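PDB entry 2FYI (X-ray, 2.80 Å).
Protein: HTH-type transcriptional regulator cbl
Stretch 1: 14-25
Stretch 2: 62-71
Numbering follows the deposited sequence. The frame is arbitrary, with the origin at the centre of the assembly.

Stretch 1 14-25: GVLTIATTHTQA
Stretch 2, residues 62-71: GEADIGIASE

Two strands of one chain lie side by side and run the same way, the strand that ends at Thr-20 against Ile-66 to Ala-69, with 22° between their directions and 4.8 Å between their axes at closest approach. The register pairs Ile-18 with Ile-66 and Ala-19 with Gly-67, and beyond them Thr-20 lies beside Ile-68. Backbone phi/psi stays extended, from -103/119 at Leu-16 to -110/134 at Ala-19, then stretches to -156/175 at Thr-20; Ile-66 has -124/137 and Gly-67 -112/137.

The parallel ladder alternates its partners. Ala-19 works in both directions: its N donates to Ile-66 O at 2.9 Å, and its O accepts from Ile-68 N at 2.9 Å. One step earlier, Thr-17 O receives Asp-65 N at 2.8 Å and, weakly, Ile-66 N at 3.3 Å. The backbone here bends through Asp-65 (-83/-49), bringing both amides to one carbonyl, and the Asp-65 side chain takes over where strand pairing has not begun. Its CA-to-CB bond points toward the first strand, and with chi1 at -51° (m) and chi2 at -50° OD2 accepts from Thr-17 N at 2.7 Å, almost perfectly straight at 178°. The carboxylate thus stands in for a strand carbonyl, so Thr-17 is held through both its N and its O.

Thr-17 also points its CB toward the second stretch. In rotamer m its CG2 comes to 3.5 Å from Glu-63 O, while OG1 is satisfied elsewhere in the structure.

Ile-18, Ile-66 and Ile-68 share one face of the sheet. All three have chi1 in m, with chi2 at 158°, 163° and 146°, the last lying between wells. Ile-18 CG1 sits 4.2 Å from Ile-66 CB, and its CG2 reaches Ile-68 CD1 at 3.7 Å, so this one residue touches both isoleucines. Leu-16 (t, p) starts sideways, but its end comes nearer: CD1 lies 4.0 Å from Ile-66 CD1. On the face to which Ala-19 points, the packing is made of small groups. Ala-19 CB meets Ala-64 CB at 3.9 Å, and Gly-67 contributes no side chain; its CA lies 3.4 Å from Ala-19 O.

At the end of the strand Thr-20 adopts chi1 -163° (t), which sets OG1 to donate to Ile-68 O at 2.9 Å. A side-chain hydroxyl thereby engages the carbonyl beside it as the first strand gives way to Thr-21, the N-cap (-96/166, chi1 p) of the following helix. There Ala-25 N bonds to Thr-21 O at 3.0 Å.

Gln-24 brings that helix back to the second stretch. Its CB points toward it, chi1 is between wells at -6°, and chi2 is -70° (m). Its CG packs on Ile-68 CG2 at 3.6 Å, and NE2 approaches Ala-69 CA at 3.7 Å. A water bridges onward, accepting weakly from Gln-24 NE2 at 2.8 Å and bonding to Ser-70 OG at 3.0 Å, with Ser-70 in m.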

ATOM      1  N   GLY A  14      -9.077 -24.181  12.961  1.00 39.28           N
ATOM      2  CA  GLY A  14      -8.442 -24.305  11.654  1.00 37.66           C
ATOM      3  C   GLY A  14      -7.828 -22.980  11.256  1.00 37.15           C
ATOM      4  O   GLY A  14      -7.770 -22.038  12.044  1.00 36.81           O
ATOM      5  N   VAL A  15      -7.385 -22.887  10.016  1.00 36.17           N
ATOM      6  CA  VAL A  15      -6.802 -21.657   9.562  1.00 35.04           C
ATOM      7  C   VAL A  15      -7.684 -21.064   8.471  1.00 35.47           C
ATOM      8  O   VAL A  15      -7.985 -21.722   7.479  1.00 36.62           O
ATOM      9  CB  VAL A  15      -5.399 -21.896   9.015  1.00 34.03           C
ATOM     10  CG1 VAL A  15      -4.745 -20.571   8.685  1.00 33.94           C
ATOM     11  CG2 VAL A  15      -4.573 -22.694  10.005  1.00 32.94           C
ATOM     12  N   LEU A  16      -8.106 -19.819   8.650  1.00 34.47           N
ATOM     13  CA  LEU A  16      -8.842 -19.134   7.607  1.00 33.25           C
ATOM     14  C   LEU A  16      -7.905 -18.156   6.922  1.00 33.11           C
ATOM     15  O   LEU A  16      -7.399 -17.246   7.559  1.00 33.34           O
ATOM     16  CB  LEU A  16     -10.017 -18.371   8.204  1.00 32.64           C
ATOM     17  CG  LEU A  16     -10.755 -17.471   7.223  1.00 32.27           C
ATOM     18  CD1 LEU A  16     -11.414 -18.297   6.147  1.00 31.93           C
ATOM     19  CD2 LEU A  16     -11.781 -16.676   7.968  1.00 32.53           C
ATOM     20  N   THR A  17      -7.670 -18.329   5.631  1.00 32.27           N
ATOM     21  CA  THR A  17      -6.827 -17.388   4.928  1.00 32.41           C
ATOM     22  C   THR A  17      -7.667 -16.455   4.039  1.00 32.68           C
ATOM     23  O   THR A  17      -8.386 -16.910   3.154  1.00 33.20           O
ATOM     24  CB  THR A  17      -5.734 -18.103   4.105  1.00 32.43           C
ATOM     25  OG1 THR A  17      -4.863 -18.806   4.988  1.00 33.20           O
ATOM     26  CG2 THR A  17      -4.900 -17.091   3.341  1.00 33.33           C
ATOM     27  N   ILE A  18      -7.564 -15.149   4.276  1.00 31.85           N
ATOM     28  CA  ILE A  18      -8.267 -14.155   3.479  1.00 31.92           C
ATOM     29  C   ILE A  18      -7.269 -13.336   2.696  1.00 32.13           C
ATOM     30  O   ILE A  18      -6.279 -12.880   3.251  1.00 32.54           O
ATOM     31  CB  ILE A  18      -9.045 -13.211   4.366  1.00 31.83           C
ATOM     32  CG1 ILE A  18     -10.249 -13.961   4.936  1.00 31.54           C
ATOM     33  CG2 ILE A  18      -9.429 -11.923   3.602  1.00 31.28           C
ATOM     34  CD1 ILE A  18     -10.792 -13.347   6.207  1.00 31.93           C
ATOM     35  N   ALA A  19      -7.527 -13.164   1.404  1.00 32.08           N
ATOM     36  CA  ALA A  19      -6.675 -12.352   0.570  1.00 32.03           C
ATOM     37  C   ALA A  19      -7.448 -11.094   0.211  1.00 32.36           C
ATOM     38  O   ALA A  19      -8.635 -11.151  -0.156  1.00 32.62           O
ATOM     39  CB  ALA A  19      -6.254 -13.108  -0.657  1.00 31.12           C
ATOM     40  N   THR A  20      -6.789  -9.957   0.340  1.00 32.41           N
ATOM     41  CA  THR A  20      -7.484  -8.716   0.145  1.00 33.23           C
ATOM     42  C   THR A  20      -6.597  -7.530  -0.255  1.00 33.50           C
ATOM     43  O   THR A  20      -5.376  -7.627  -0.295  1.00 33.57           O
ATOM     44  CB  THR A  20      -8.259  -8.382   1.396  1.00 32.55           C
ATOM     45  OG1 THR A  20      -9.226  -7.397   1.068  1.00 33.83           O
ATOM     46  CG2 THR A  20      -7.349  -7.875   2.497  1.00 31.06           C
ATOM     47  N   THR A  21      -7.230  -6.406  -0.547  1.00 33.97           N
ATOM     48  CA  THR A  21      -6.541  -5.155  -0.910  1.00 34.52           C
ATOM     49  C   THR A  21      -6.358  -4.222   0.271  1.00 34.34           C
ATOM     50  O   THR A  21      -7.001  -4.392   1.308  1.00 35.29           O
ATOM     51  CB  THR A  21      -7.370  -4.370  -1.948  1.00 34.72           C
ATOM     52  OG1 THR A  21      -8.702  -4.126  -1.433  1.00 34.56           O
ATOM     53  CG2 THR A  21      -7.472  -5.168  -3.217  1.00 34.64           C
ATOM     54  N   HIS A  22      -5.511  -3.216   0.086  1.00 34.03           N
ATOM     55  CA  HIS A  22      -5.245  -2.215   1.099  1.00 33.21           C
ATOM     56  C   HIS A  22      -6.536  -1.597   1.578  1.00 33.33           C
ATOM     57  O   HIS A  22      -6.765  -1.418   2.789  1.00 32.13           O
ATOM     58  CB  HIS A  22      -4.363  -1.124   0.498  1.00 33.23           C
ATOM     59  CG  HIS A  22      -4.109   0.023   1.428  1.00 33.37           C
ATOM     60  ND1 HIS A  22      -5.005   1.065   1.592  1.00 33.02           N
ATOM     61  CD2 HIS A  22      -3.066   0.283   2.253  1.00 32.51           C
ATOM     62  CE1 HIS A  22      -4.523   1.912   2.481  1.00 32.87           C
ATOM     63  NE2 HIS A  22      -3.352   1.458   2.899  1.00 33.02           N
ATOM     64  N   THR A  23      -7.394  -1.278   0.614  1.00 33.89           N
ATOM     65  CA  THR A  23      -8.635  -0.595   0.935  1.00 35.10           C
ATOM     66  C   THR A  23      -9.470  -1.345   1.978  1.00 36.20           C
ATOM     67  O   THR A  23      -9.867  -0.769   2.980  1.00 37.01           O
ATOM     68  CB  THR A  23      -9.550  -0.336  -0.297  1.00 34.83           C
ATOM     69  OG1 THR A  23      -8.804   0.188  -1.400  1.00 34.53           O
ATOM     70  CG2 THR A  23     -10.631   0.643   0.081  1.00 33.77           C
ATOM     71  N   GLN A  24      -9.768  -2.623   1.750  1.00 36.28           N
ATOM     72  CA  GLN A  24     -10.651  -3.294   2.699  1.00 36.44           C
ATOM     73  C   GLN A  24      -9.870  -3.665   3.953  1.00 35.39           C
ATOM     74  O   GLN A  24     -10.389  -3.547   5.045  1.00 35.69           O
ATOM     75  CB  GLN A  24     -11.412  -4.490   2.081  1.00 37.06           C
ATOM     76  CG  GLN A  24     -11.238  -4.696   0.556  1.00 38.45           C
ATOM     77  CD  GLN A  24     -11.911  -3.634  -0.331  1.00 40.21           C
ATOM     78  OE1 GLN A  24     -12.575  -2.696   0.143  1.00 40.74           O
ATOM     79  NE2 GLN A  24     -11.740  -3.791  -1.640  1.00 40.85           N
ATOM     80  N   ALA A  25      -8.610  -4.049   3.809  1.00 33.45           N
ATOM     81  CA  ALA A  25      -7.841  -4.386   4.963  1.00 32.49           C
ATOM     82  C   ALA A  25      -7.886  -3.243   6.002  1.00 32.96           C
ATOM     83  O   ALA A  25      -7.998  -3.483   7.214  1.00 32.95           O
ATOM     84  CB  ALA A  25      -6.454  -4.712   4.542  1.00 31.55           C
ATOM     85  N   GLY A  62      -6.127 -22.162  -4.354  1.00 41.15           N
ATOM     86  CA  GLY A  62      -6.423 -22.597  -3.000  1.00 40.84           C
ATOM     87  C   GLY A  62      -5.481 -22.056  -1.937  1.00 41.24           C
ATOM     88  O   GLY A  62      -5.585 -22.410  -0.789  1.00 40.51           O
ATOM     89  N   GLU A  63      -4.563 -21.182  -2.315  1.00 43.05           N
ATOM     90  CA  GLU A  63      -3.706 -20.487  -1.348  1.00 44.29           C
ATOM     91  C   GLU A  63      -4.469 -19.539  -0.431  1.00 43.67           C
ATOM     92  O   GLU A  63      -3.923 -19.116   0.597  1.00 44.55           O
ATOM     93  CB  GLU A  63      -2.646 -19.651  -2.050  1.00 46.46           C
ATOM     94  CG  GLU A  63      -1.679 -20.414  -2.892  1.00 50.20           C
ATOM     95  CD  GLU A  63      -1.010 -21.498  -2.097  1.00 53.40           C
ATOM     96  OE1 GLU A  63      -0.791 -21.309  -0.878  1.00 54.98           O
ATOM     97  OE2 GLU A  63      -0.717 -22.569  -2.681  1.00 55.96           O
ATOM     98  N   ALA A  64      -5.693 -19.166  -0.821  1.00 41.21           N
ATOM     99  CA  ALA A  64      -6.558 -18.377   0.036  1.00 38.46           C
ATOM    100  C   ALA A  64      -7.945 -18.965  -0.012  1.00 37.50           C
ATOM    101  O   ALA A  64      -8.350 -19.502  -1.023  1.00 36.99           O
ATOM    102  CB  ALA A  64      -6.579 -16.952  -0.414  1.00 37.06           C
ATOM    103  N   ASP A  65      -8.674 -18.843   1.082  1.00 37.01           N
ATOM    104  CA  ASP A  65     -10.032 -19.314   1.166  1.00 37.05           C
ATOM    105  C   ASP A  65     -11.035 -18.291   0.590  1.00 36.50           C
ATOM    106  O   ASP A  65     -11.877 -18.649  -0.215  1.00 36.57           O
ATOM    107  CB  ASP A  65     -10.338 -19.688   2.628  1.00 39.59           C
ATOM    108  CG  ASP A  65      -9.265 -20.656   3.254  1.00 43.09           C
ATOM    109  OD1 ASP A  65      -8.932 -21.705   2.637  1.00 44.72           O
ATOM    110  OD2 ASP A  65      -8.762 -20.403   4.390  1.00 44.16           O
ATOM    111  N   ILE A  66     -10.926 -17.023   0.991  1.00 35.69           N
ATOM    112  CA  ILE A  66     -11.818 -15.948   0.534  1.00 35.07           C
ATOM    113  C   ILE A  66     -11.023 -14.795  -0.078  1.00 35.73           C
ATOM    114  O   ILE A  66      -9.993 -14.402   0.471  1.00 36.29           O
ATOM    115  CB  ILE A  66     -12.616 -15.364   1.714  1.00 34.58           C
ATOM    116  CG1 ILE A  66     -13.336 -16.477   2.449  1.00 34.48           C
ATOM    117  CG2 ILE A  66     -13.633 -14.374   1.249  1.00 33.04           C
ATOM    118  CD1 ILE A  66     -13.777 -16.077   3.789  1.00 34.53           C
ATOM    119  N   GLY A  67     -11.494 -14.257  -1.205  1.00 35.55           N
ATOM    120  CA  GLY A  67     -10.852 -13.111  -1.825  1.00 35.48           C
ATOM    121  C   GLY A  67     -11.768 -11.911  -1.704  1.00 36.10           C
ATOM    122  O   GLY A  67     -12.982 -12.032  -1.901  1.00 36.61           O
ATOM    123  N   ILE A  68     -11.204 -10.750  -1.370  1.00 35.87           N
ATOM    124  CA  ILE A  68     -12.024  -9.538  -1.237  1.00 35.80           C
ATOM    125  C   ILE A  68     -11.394  -8.364  -1.951  1.00 36.46           C
ATOM    126  O   ILE A  68     -10.285  -7.920  -1.598  1.00 37.35           O
ATOM    127  CB  ILE A  68     -12.234  -9.152   0.229  1.00 35.92           C
ATOM    128  CG1 ILE A  68     -13.003 -10.262   0.959  1.00 36.00           C
ATOM    129  CG2 ILE A  68     -12.966  -7.842   0.318  1.00 35.25           C
ATOM    130  CD1 ILE A  68     -12.594 -10.448   2.421  1.00 35.81           C
ATOM    131  N   ALA A  69     -12.101  -7.864  -2.963  1.00 36.38           N
ATOM    132  CA  ALA A  69     -11.601  -6.756  -3.783  1.00 36.81           C
ATOM    133  C   ALA A  69     -12.742  -6.109  -4.548  1.00 38.55           C
ATOM    134  O   ALA A  69     -13.859  -6.647  -4.595  1.00 38.56           O
ATOM    135  CB  ALA A  69     -10.551  -7.245  -4.733  1.00 36.44           C
ATOM    136  N   SER A  70     -12.473  -4.946  -5.140  1.00 40.77           N
ATOM    137  CA  SER A  70     -13.499  -4.272  -5.961  1.00 42.26           C
ATOM    138  C   SER A  70     -13.390  -4.647  -7.431  1.00 43.84           C
ATOM    139  O   SER A  70     -14.298  -4.400  -8.187  1.00 43.62           O
ATOM    140  CB  SER A  70     -13.417  -2.745  -5.833  1.00 41.31           C
ATOM    141  OG  SER A  70     -13.805  -2.268  -4.558  1.00 40.19           O
ATOM    142  N   GLU A  71     -12.272  -5.230  -7.838  1.00 46.55           N
ATOM    143  CA  GLU A  71     -12.044  -5.490  -9.246  1.00 49.49           C
ATOM    144  C   GLU A  71     -11.840  -6.976  -9.514  1.00 49.55           C
ATOM    145  O   GLU A  71     -11.482  -7.746  -8.623  1.00 49.25           O
ATOM    146  CB  GLU A  71     -10.831  -4.697  -9.741  1.00 51.99           C
ATOM    147  CG  GLU A  71     -10.896  -3.191  -9.445  1.00 55.80           C
ATOM    148  CD  GLU A  71     -11.904  -2.424 -10.352  1.00 58.19           C
ATOM    149  OE1 GLU A  71     -12.284  -2.944 -11.443  1.00 59.72           O
ATOM    150  OE2 GLU A  71     -12.298  -1.286  -9.974  1.00 58.79           O
TER
HETATM  151  O   HOH W   1     -10.950  -1.969  -3.615  1.00 15.17           O